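Local coordinates for protein signal recognition particle receptor FtsY (Sulfolobus acidocaldarius, PDB 5L3S) that is a signal recognition particle receptor of the SRP54-type family, pairing a helical bundle domain with a P-loop domain that holds a guanine nucleotide, at residues B[117-122]-B[277-282]; B[218-223]-B[246-251]; B[222-227]-B[252-257]. All coordinates share one frame; numbering follows the deposited sequence.

How the contacts relate
All three contacts lie in the P-loop domain: contacts 1 and 2 reach GNP, and contact 3 lies just beyond contact 2. Contact 2, the innermost, joins parallel strands 216-222 and 244-248. Contact 1 sets helix 114-127 against the loop after strand 270-274; its centre lies about 12 Å from that of contact 2, and T117 packs on I246 and T248. Contact 3 brings together the loops leaving the two strands, about 8 Å from contact 2 and 19 Å from contact 1 between centres. Along the chain, contacts 2 and 3 start from the same region and nest inside the span closed by contact 1. Distant sequence regions thus build one site.

Contact 1. Residues B[117-122]-B[277-282]; sequences TIAKVV and QNYDDL. With GNP (phosphoaminophosphonic acid-guanylate ester), chain R.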
loop_
_atom_site.group_PDB
_atom_site.type_symbol
_atom_site.label_atom_id
_atom_site.label_comp_id
_atom_site.label_asym_id
_atom_site.label_seq_id
_atom_site.Cartn_x
_atom_site.Cartn_y
_atom_site.Cartn_z
ATOM N N THR B 117 -8.977 7.410 8.136
ATOM C CA THR B 117 -10.303 7.092 7.595
ATOM C C THR B 117 -11.375 7.238 8.678
ATOM O O THR B 117 -12.492 7.687 8.423
ATOM C CB THR B 117 -10.323 5.670 6.983
ATOM O OG1 THR B 117 -9.375 5.610 5.904
ATOM C CG2 THR B 117 -11.735 5.328 6.441
ATOM N N ILE B 118 -11.025 6.890 9.908
ATOM C CA ILE B 118 -11.950 7.091 11.017
ATOM C C ILE B 118 -12.326 8.564 11.175
ATOM O O ILE B 118 -13.503 8.903 11.337
ATOM C CB ILE B 118 -11.385 6.500 12.314
ATOM C CG1 ILE B 118 -11.643 4.999 12.317
ATOM C CG2 ILE B 118 -12.033 7.146 13.535
ATOM C CD1 ILE B 118 -10.972 4.296 13.449
ATOM N N ALA B 119 -11.337 9.441 11.057
ATOM C CA ALA B 119 -11.587 10.879 11.102
ATOM C C ALA B 119 -12.530 11.351 9.985
ATOM O O ALA B 119 -13.403 12.191 10.209
ATOM C CB ALA B 119 -10.262 11.637 11.050
ATOM N N LYS B 120 -12.346 10.828 8.776
ATOM C CA LYS B 120 -13.228 11.176 7.670
ATOM C C LYS B 120 -14.646 10.673 7.926
ATOM O O LYS B 120 -15.623 11.343 7.580
ATOM C CB LYS B 120 -12.722 10.552 6.355
ATOM C CG LYS B 120 -11.320 10.990 5.937
ATOM C CD LYS B 120 -10.919 10.275 4.650
ATOM C CE LYS B 120 -9.481 10.602 4.249
ATOM N NZ LYS B 120 -9.157 9.995 2.912
ATOM N N VAL B 121 -14.749 9.479 8.505
ATOM C CA VAL B 121 -16.050 8.898 8.805
ATOM C C VAL B 121 -16.755 9.726 9.874
ATOM O O VAL B 121 -17.947 10.015 9.764
ATOM C CB VAL B 121 -15.937 7.407 9.212
ATOM C CG1 VAL B 121 -17.295 6.875 9.697
ATOM C CG2 VAL B 121 -15.457 6.567 8.019
ATOM N N VAL B 122 -16.027 10.130 10.907
ATOM C CA VAL B 122 -16.588 11.085 11.868
ATOM C C VAL B 122 -17.122 12.339 11.178
ATOM O O VAL B 122 -18.233 12.792 11.460
ATOM C CB VAL B 122 -15.536 11.533 12.914
ATOM C CG1 VAL B 122 -16.100 12.682 13.775
ATOM C CG2 VAL B 122 -15.133 10.362 13.777
ATOM N N GLN B 277 -6.017 13.552 2.185
ATOM C CA GLN B 277 -5.717 13.520 3.623
ATOM C C GLN B 277 -6.616 14.422 4.476
ATOM O O GLN B 277 -6.487 14.442 5.695
ATOM C CB GLN B 277 -4.231 13.832 3.877
ATOM C CG GLN B 277 -3.278 12.936 3.077
ATOM C CD GLN B 277 -1.815 13.163 3.416
ATOM O OE1 GLN B 277 -1.129 13.949 2.761
ATOM N NE2 GLN B 277 -1.334 12.487 4.457
ATOM N N ASN B 278 -7.500 15.175 3.835
ATOM C CA ASN B 278 -8.434 16.054 4.548
ATOM C C ASN B 278 -9.722 15.318 4.881
ATOM O O ASN B 278 -10.026 14.298 4.270
ATOM C CB ASN B 278 -8.775 17.296 3.719
ATOM C CG ASN B 278 -7.580 18.197 3.490
ATOM O OD1 ASN B 278 -6.731 18.349 4.362
ATOM N ND2 ASN B 278 -7.517 18.813 2.312
ATOM N N TYR B 279 -10.490 15.848 5.831
ATOM C CA TYR B 279 -11.626 15.112 6.363
ATOM C C TYR B 279 -12.695 14.871 5.306
ATOM O O TYR B 279 -13.361 13.842 5.322
ATOM C CB TYR B 279 -12.222 15.834 7.567
ATOM C CG TYR B 279 -11.259 15.943 8.729
ATOM C CD1 TYR B 279 -10.333 14.941 8.987
ATOM C CD2 TYR B 279 -11.270 17.056 9.558
ATOM C CE1 TYR B 279 -9.439 15.047 10.054
ATOM C CE2 TYR B 279 -10.386 17.171 10.614
ATOM C CZ TYR B 279 -9.481 16.166 10.861
ATOM O OH TYR B 279 -8.602 16.294 11.922
ATOM N N ASP B 280 -12.848 15.822 4.394
ATOM C CA ASP B 280 -13.854 15.720 3.313
ATOM C C ASP B 280 -13.453 14.714 2.224
ATOM O O ASP B 280 -14.261 14.373 1.355
ATOM C CB ASP B 280 -14.054 17.103 2.686
ATOM C CG ASP B 280 -15.384 17.238 1.955
ATOM O OD1 ASP B 280 -16.389 16.656 2.423
ATOM O OD2 ASP B 280 -15.425 17.939 0.914
ATOM N N ASP B 281 -12.210 14.227 2.266
ATOM C CA ASP B 281 -11.689 13.400 1.159
ATOM C C ASP B 281 -12.162 11.943 1.177
ATOM O O ASP B 281 -11.365 11.013 1.215
ATOM C CB ASP B 281 -10.163 13.495 1.078
ATOM C CG ASP B 281 -9.698 14.910 0.776
ATOM O OD1 ASP B 281 -10.517 15.703 0.277
ATOM O OD2 ASP B 281 -8.529 15.237 1.044
ATOM N N LEU B 282 -13.477 11.766 1.134
ATOM C CA LEU B 282 -14.075 10.450 1.210
ATOM C C LEU B 282 -15.282 10.480 0.270
ATOM O O LEU B 282 -16.112 11.366 0.367
ATOM C CB LEU B 282 -14.541 10.174 2.646
ATOM C CG LEU B 282 -15.016 8.753 2.983
ATOM C CD1 LEU B 282 -13.868 7.792 3.061
ATOM C CD2 LEU B 282 -15.833 8.729 4.274
HETATM P PG GNP R . -1.229 2.313 11.465
HETATM O O1G GNP R . -2.173 2.636 12.600
HETATM O O2G GNP R . 0.229 2.532 11.842
HETATM O O3G GNP R . -1.321 0.889 10.962
HETATM N N3B GNP R . -1.558 3.287 10.238
HETATM P PB GNP R . -3.086 3.541 9.744
HETATM O O1B GNP R . -3.920 3.914 10.886
HETATM O O2B GNP R . -3.558 2.345 9.029
HETATM O O3A GNP R . -2.990 4.699 8.773
HETATM P PA GNP R . -2.950 6.210 9.042
HETATM O O1A GNP R . -4.334 6.743 9.266
HETATM O O2A GNP R . -1.924 6.546 10.078
HETATM O "O5'" GNP R . -2.541 6.844 7.668
HETATM C "C5'" GNP R . -1.222 6.634 7.068
HETATM C "C4'" GNP R . -0.927 7.782 6.119
HETATM O "O4'" GNP R . -1.771 7.685 4.912
HETATM C "C3'" GNP R . -1.204 9.154 6.700
HETATM O "O3'" GNP R . -0.246 10.063 6.187
HETATM C "C2'" GNP R . -2.597 9.497 6.144
HETATM O "O2'" GNP R . -2.788 10.898 6.057
HETATM C "C1'" GNP R . -2.414 8.924 4.730
HETATM N N9 GNP R . -3.688 8.667 4.060
HETATM C C8 GNP R . -4.775 7.978 4.526
HETATM N N7 GNP R . -5.770 7.908 3.659
HETATM C C5 GNP R . -5.279 8.598 2.554
HETATM C C6 GNP R . -5.889 8.864 1.309
HETATM O O6 GNP R . -7.031 8.528 0.967
HETATM N N1 GNP R . -5.063 9.611 0.463
HETATM C C2 GNP R . -3.779 10.018 0.794
HETATM N N2 GNP R . -3.098 10.721 -0.110
HETATM N N3 GNP R . -3.204 9.769 1.964
HETATM C C4 GNP R . -4.008 9.068 2.787
HETATM O O HOH W 1 -15.878 12.704 5.304
#
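In the guanine pocket of a P-loop domain, K120 of helix 114-127 reaches across to N278, Y279 and D281 of the loop after strand 270-274 and to L282, which opens strand 282-284. CG of K120 stands anti to the carbonyl carbon (chi1 -60°), and the chain is extended from there on, long enough for the amino group to come up to the loop's carbonyls and to the base. NZ donates to the backbone O of D281 at 3.0 Å, the donor lying 33° out of the carbonyl plane, and also to the backbone O of G276. A weak bond, 3.2 Å long, runs from K120 NZ to O6 of GNP. The ammonium group thus ties helix, loop and nucleotide together, and its charge would tend to polarise O6. The loop matches the closing loop of SRP-type nucleotide-binding domains, here shaped by a type I turn from N278 to D281 that runs into an inverse gamma turn centred on D281. Its form is stabilised from within: N278 N donates to D281 OD2 from above the carboxylate plane. Beside the lysine, CB of L282 lies 4.1 Å from K120 CD, and the carbonyl O of Y279 sits 3.5 Å from K120 CB. A water links the backbones by donating to K120 O and Y279 O. One residue earlier on the helix, A119 CB approaches CE1 of Y279 to 3.6 Å, obliquely to the ring, while the phenol OH bonds to ND1 of H151 on helix 144-155. At the ribose, Q277 NE2 donates almost straight to O2' of GNP, 2.7 Å away at an angle of 170°.

Contact 2. Residues B[218-223]-B[246-251]; sequences ILILDS and ILTKVD. With GNP (phosphoaminophosphonic acid-guanylate ester), chain R.
K249 runs between two flat groups, the carboxylate of D222 and the guanine of GNP. Its CG lies over one face of the base, 3.7 Å from GNP C5, while Q277 CG lies over the opposite face near N3. At the edge, D251 OD1 accepts from N1 of GNP (2.8 Å) and D251 OD2 from N2 of GNP, the carboxylate close to the base plane; K249 N donates to O6 of GNP. Residues 248-251, TKVD, thus form the TKxD version of the G4 guanine-recognition motif. Beyond the base, K249 NZ makes a salt bridge with D222 OD2 (2.9 Å), approached 48° out of the carboxylate plane, and also donates to G111 O. T248 O takes two donors, S223 N and S223 OG, the latter at 2.7 Å. The strands behind are parallel: L219 O, L221 N and L221 O pair with I246 N, I246 O and T248 N. I220 CD1 packs on I246 CB at 3.7 Å. The face with I220, I246 and T248 meets helix 114-127, and T248 OG1 bonds to V112 O; L221 and L247 face helix 258-266, with helix 228-239 also on L221. Strands 102-107 and 270-274 flank the pair.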
loop_
_atom_site.group_PDB
_atom_site.type_symbol
_atom_site.label_atom_id
_atom_site.label_comp_id
_atom_site.label_asym_id
_atom_site.label_seq_id
_atom_site.Cartn_x
_atom_site.Cartn_y
_atom_site.Cartn_z
ATOM N N ILE B 218 -15.256 -3.018 9.215
ATOM C CA ILE B 218 -14.712 -2.479 7.979
ATOM C C ILE B 218 -13.225 -2.789 7.852
ATOM O O ILE B 218 -12.426 -2.389 8.694
ATOM C CB ILE B 218 -14.899 -0.955 7.876
ATOM C CG1 ILE B 218 -16.390 -0.596 7.966
ATOM C CG2 ILE B 218 -14.304 -0.432 6.565
ATOM C CD1 ILE B 218 -16.664 0.893 7.907
ATOM N N LEU B 219 -12.877 -3.505 6.792
ATOM C CA LEU B 219 -11.483 -3.742 6.449
ATOM C C LEU B 219 -10.997 -2.562 5.628
ATOM O O LEU B 219 -11.676 -2.121 4.693
ATOM C CB LEU B 219 -11.348 -5.032 5.643
ATOM C CG LEU B 219 -9.955 -5.275 5.024
ATOM C CD1 LEU B 219 -8.904 -5.457 6.096
ATOM C CD2 LEU B 219 -10.007 -6.471 4.030
ATOM N N ILE B 220 -9.832 -2.031 5.991
ATOM C CA ILE B 220 -9.207 -0.986 5.190
ATOM C C ILE B 220 -8.133 -1.585 4.266
ATOM O O ILE B 220 -7.262 -2.316 4.721
ATOM C CB ILE B 220 -8.583 0.109 6.072
ATOM C CG1 ILE B 220 -9.621 0.659 7.069
ATOM C CG2 ILE B 220 -8.032 1.225 5.200
ATOM C CD1 ILE B 220 -10.879 1.174 6.385
ATOM N N LEU B 221 -8.242 -1.306 2.969
ATOM C CA LEU B 221 -7.239 -1.716 1.983
ATOM C C LEU B 221 -6.661 -0.483 1.285
ATOM O O LEU B 221 -7.372 0.484 1.016
ATOM C CB LEU B 221 -7.848 -2.693 0.943
ATOM C CG LEU B 221 -8.370 -4.038 1.481
ATOM C CD1 LEU B 221 -9.151 -4.830 0.432
ATOM C CD2 LEU B 221 -7.219 -4.899 2.045
ATOM N N ASP B 222 -5.360 -0.534 0.996
ATOM C CA ASP B 222 -4.640 0.516 0.286
ATOM C C ASP B 222 -4.800 0.300 -1.222
ATOM O O ASP B 222 -4.416 -0.749 -1.743
ATOM C CB ASP B 222 -3.140 0.408 0.652
ATOM C CG ASP B 222 -2.316 1.608 0.203
ATOM O OD1 ASP B 222 -2.636 2.225 -0.836
ATOM O OD2 ASP B 222 -1.329 1.934 0.913
ATOM N N SER B 223 -5.338 1.287 -1.934
ATOM C CA SER B 223 -5.551 1.112 -3.381
ATOM C C SER B 223 -4.261 1.074 -4.202
ATOM O O SER B 223 -4.293 0.681 -5.371
ATOM C CB SER B 223 -6.488 2.174 -3.946
ATOM O OG SER B 223 -5.872 3.446 -3.948
ATOM N N ILE B 246 -13.199 -0.175 2.885
ATOM C CA ILE B 246 -12.902 1.166 2.403
ATOM C C ILE B 246 -11.507 1.139 1.755
ATOM O O ILE B 246 -10.557 0.642 2.351
ATOM C CB ILE B 246 -12.989 2.217 3.547
ATOM C CG1 ILE B 246 -14.457 2.390 3.984
ATOM C CG2 ILE B 246 -12.389 3.559 3.105
ATOM C CD1 ILE B 246 -14.655 3.297 5.229
ATOM N N LEU B 247 -11.413 1.648 0.527
ATOM C CA LEU B 247 -10.146 1.718 -0.208
ATOM C C LEU B 247 -9.566 3.111 -0.073
ATOM O O LEU B 247 -10.261 4.093 -0.347
ATOM C CB LEU B 247 -10.395 1.463 -1.702
ATOM C CG LEU B 247 -10.977 0.122 -2.123
ATOM C CD1 LEU B 247 -10.975 0.016 -3.655
ATOM C CD2 LEU B 247 -10.156 -0.992 -1.508
ATOM N N THR B 248 -8.293 3.210 0.316
ATOM C CA THR B 248 -7.664 4.513 0.533
ATOM C C THR B 248 -6.663 4.899 -0.563
ATOM O O THR B 248 -6.251 4.061 -1.365
ATOM C CB THR B 248 -6.868 4.511 1.853
ATOM O OG1 THR B 248 -5.844 3.517 1.764
ATOM C CG2 THR B 248 -7.795 4.193 3.053
ATOM N N LYS B 249 -6.276 6.176 -0.570
ATOM C CA LYS B 249 -5.179 6.670 -1.390
ATOM C C LYS B 249 -5.457 6.544 -2.877
ATOM O O LYS B 249 -4.543 6.407 -3.673
ATOM C CB LYS B 249 -3.857 5.969 -1.020
ATOM C CG LYS B 249 -3.507 6.074 0.465
ATOM C CD LYS B 249 -2.239 5.251 0.815
ATOM C CE LYS B 249 -2.158 5.032 2.352
ATOM N NZ LYS B 249 -1.045 4.102 2.743
ATOM N N VAL B 250 -6.735 6.600 -3.239
ATOM C CA VAL B 250 -7.147 6.487 -4.633
ATOM C C VAL B 250 -6.644 7.715 -5.394
ATOM O O VAL B 250 -6.436 7.675 -6.613
ATOM C CB VAL B 250 -8.683 6.311 -4.705
ATOM C CG1 VAL B 250 -9.206 6.503 -6.110
ATOM C CG2 VAL B 250 -9.056 4.930 -4.169
ATOM N N ASP B 251 -6.380 8.794 -4.653
ATOM C CA ASP B 251 -5.846 10.016 -5.271
ATOM C C ASP B 251 -4.397 9.868 -5.781
ATOM O O ASP B 251 -3.898 10.748 -6.477
ATOM C CB ASP B 251 -5.955 11.220 -4.324
ATOM C CG ASP B 251 -5.345 10.948 -2.948
ATOM O OD1 ASP B 251 -5.695 9.941 -2.287
ATOM O OD2 ASP B 251 -4.488 11.746 -2.528
HETATM P PG GNP R . -1.229 2.313 11.465
HETATM O O1G GNP R . -2.173 2.636 12.600
HETATM O O2G GNP R . 0.229 2.532 11.842
HETATM O O3G GNP R . -1.321 0.889 10.962
HETATM N N3B GNP R . -1.558 3.287 10.238
HETATM P PB GNP R . -3.086 3.541 9.744
HETATM O O1B GNP R . -3.920 3.914 10.886
HETATM O O2B GNP R . -3.558 2.345 9.029
HETATM O O3A GNP R . -2.990 4.699 8.773
HETATM P PA GNP R . -2.950 6.210 9.042
HETATM O O1A GNP R . -4.334 6.743 9.266
HETATM O O2A GNP R . -1.924 6.546 10.078
HETATM O "O5'" GNP R . -2.541 6.844 7.668
HETATM C "C5'" GNP R . -1.222 6.634 7.068
HETATM C "C4'" GNP R . -0.927 7.782 6.119
HETATM O "O4'" GNP R . -1.771 7.685 4.912
HETATM C "C3'" GNP R . -1.204 9.154 6.700
HETATM O "O3'" GNP R . -0.246 10.063 6.187
HETATM C "C2'" GNP R . -2.597 9.497 6.144
HETATM O "O2'" GNP R . -2.788 10.898 6.057
HETATM C "C1'" GNP R . -2.414 8.924 4.730
HETATM N N9 GNP R . -3.688 8.667 4.060
HETATM C C8 GNP R . -4.775 7.978 4.526
HETATM N N7 GNP R . -5.770 7.908 3.659
HETATM C C5 GNP R . -5.279 8.598 2.554
HETATM C C6 GNP R . -5.889 8.864 1.309
HETATM O O6 GNP R . -7.031 8.528 0.967
HETATM N N1 GNP R . -5.063 9.611 0.463
HETATM C C2 GNP R . -3.779 10.018 0.794
HETATM N N2 GNP R . -3.098 10.721 -0.110
HETATM N N3 GNP R . -3.204 9.769 1.964
HETATM C C4 GNP R . -4.008 9.068 2.787
#

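Contact 3. Residues B[222-227]-B[252-257]; sequences DSLAGS and ADAKGG
A254, L224 and S223 each bury a similar area and together carry most of the packing here. The methyl CB of A254 touches S223 OG at 3.4 Å and also lies close to the serine carbonyl, so one small group fits against the backbone and side chain of a single residue. The hydroxyl itself is engaged with T248, which makes its meeting with the methyl a matter of packing. L224 also meets this methyl: its CD2 stands 4.2 Å from A254 CB, and its CD1 reaches A252 CB at 3.8 Å. The isobutyl group rests against the two alanine methyls, which lie on the same side of it. CG of L224 is anti to the carbonyl carbon (chi1 -83°), which sets it 4.0 Å from A252 CB. The N-H of L224 is fixed by D222 OD1, which accepts from L224 N at 2.9 Å on the anti side, 34° out of the carboxylate plane, forming an Asx turn. A type I turn from D222 to A225 overlaps it, closed by A225 N on D222 O, with S223 and L224 at its two central positions. The polar link is a water that donates to S223 O and accepts from G256 N at 2.8 Å. G256 adopts a positive phi of 80°, a conformation favoured by glycine, with its CA 4.4 Å from S223 CB. The other protein chain of the assembly also packs on L224. Within the fold, the two loops lead from strands 216-222 and 244-248 into helices 228-239 and 258-266, and A254 O accepts from R293 of helix 287-295.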
loop_
_atom_site.group_PDB
_atom_site.type_symbol
_atom_site.label_atom_id
_atom_site.label_comp_id
_atom_site.label_asym_id
_atom_site.label_seq_id
_atom_site.Cartn_x
_atom_site.Cartn_y
_atom_site.Cartn_z
ATOM N N ASP B 222 -5.360 -0.534 0.996
ATOM C CA ASP B 222 -4.640 0.516 0.286
ATOM C C ASP B 222 -4.800 0.300 -1.222
ATOM O O ASP B 222 -4.416 -0.749 -1.743
ATOM C CB ASP B 222 -3.140 0.408 0.652
ATOM C CG ASP B 222 -2.316 1.608 0.203
ATOM O OD1 ASP B 222 -2.636 2.225 -0.836
ATOM O OD2 ASP B 222 -1.329 1.934 0.913
ATOM N N SER B 223 -5.338 1.287 -1.934
ATOM C CA SER B 223 -5.551 1.112 -3.381
ATOM C C SER B 223 -4.261 1.074 -4.202
ATOM O O SER B 223 -4.293 0.681 -5.371
ATOM C CB SER B 223 -6.488 2.174 -3.946
ATOM O OG SER B 223 -5.872 3.446 -3.948
ATOM N N LEU B 224 -3.137 1.491 -3.613
ATOM C CA LEU B 224 -1.842 1.362 -4.300
ATOM C C LEU B 224 -1.291 -0.052 -4.253
ATOM O O LEU B 224 -0.384 -0.395 -5.011
ATOM C CB LEU B 224 -0.804 2.316 -3.727
ATOM C CG LEU B 224 -0.852 3.745 -4.257
ATOM C CD1 LEU B 224 0.040 4.632 -3.392
ATOM C CD2 LEU B 224 -0.435 3.793 -5.730
ATOM N N ALA B 225 -1.843 -0.881 -3.377
ATOM C CA ALA B 225 -1.366 -2.250 -3.244
ATOM C C ALA B 225 -1.766 -3.108 -4.442
ATOM O O ALA B 225 -2.869 -2.974 -4.975
ATOM C CB ALA B 225 -1.872 -2.863 -1.941
ATOM N N GLY B 226 -0.863 -3.994 -4.858
ATOM C CA GLY B 226 -1.131 -4.894 -5.970
ATOM C C GLY B 226 -1.874 -6.127 -5.497
ATOM O O GLY B 226 -2.789 -6.030 -4.673
ATOM N N SER B 227 -1.453 -7.285 -5.993
ATOM C CA SER B 227 -2.120 -8.555 -5.704
ATOM C C SER B 227 -2.241 -8.904 -4.214
ATOM O O SER B 227 -3.104 -9.697 -3.830
ATOM C CB SER B 227 -1.419 -9.701 -6.450
ATOM O OG SER B 227 -0.082 -9.857 -5.994
ATOM N N ALA B 252 -3.735 8.763 -5.449
ATOM C CA ALA B 252 -2.400 8.485 -6.013
ATOM C C ALA B 252 -2.462 7.905 -7.439
ATOM O O ALA B 252 -1.628 7.071 -7.804
ATOM C CB ALA B 252 -1.651 7.546 -5.128
ATOM N N ASP B 253 -3.446 8.332 -8.228
ATOM C CA ASP B 253 -3.609 7.860 -9.607
ATOM C C ASP B 253 -3.790 6.338 -9.656
ATOM O O ASP B 253 -3.470 5.687 -10.650
ATOM C CB ASP B 253 -2.414 8.294 -10.473
ATOM C CG ASP B 253 -2.667 8.107 -11.962
ATOM O OD1 ASP B 253 -3.835 8.244 -12.378
ATOM O OD2 ASP B 253 -1.704 7.814 -12.712
ATOM N N ALA B 254 -4.321 5.786 -8.573
ATOM C CA ALA B 254 -4.559 4.354 -8.457
ATOM C C ALA B 254 -5.933 4.009 -9.013
ATOM O O ALA B 254 -6.922 4.650 -8.662
ATOM C CB ALA B 254 -4.473 3.940 -7.000
ATOM N N LYS B 255 -6.002 2.990 -9.865
ATOM C CA LYS B 255 -7.274 2.601 -10.467
ATOM C C LYS B 255 -8.215 1.909 -9.483
ATOM O O LYS B 255 -9.429 2.058 -9.580
ATOM C CB LYS B 255 -7.050 1.718 -11.700
ATOM C CG LYS B 255 -6.309 2.407 -12.810
ATOM C CD LYS B 255 -7.144 3.509 -13.423
ATOM C CE LYS B 255 -6.367 4.256 -14.489
ATOM N NZ LYS B 255 -5.596 3.316 -15.342
ATOM N N GLY B 256 -7.649 1.150 -8.550
ATOM C CA GLY B 256 -8.436 0.454 -7.547
ATOM C C GLY B 256 -9.088 -0.842 -8.011
ATOM O O GLY B 256 -10.190 -1.171 -7.563
ATOM N N GLY B 257 -8.395 -1.599 -8.860
ATOM C CA GLY B 257 -8.954 -2.823 -9.438
ATOM C C GLY B 257 -9.291 -3.863 -8.380
ATOM O O GLY B 257 -10.066 -4.777 -8.642
HETATM O O HOH W 2 -5.188 0.060 -7.626
#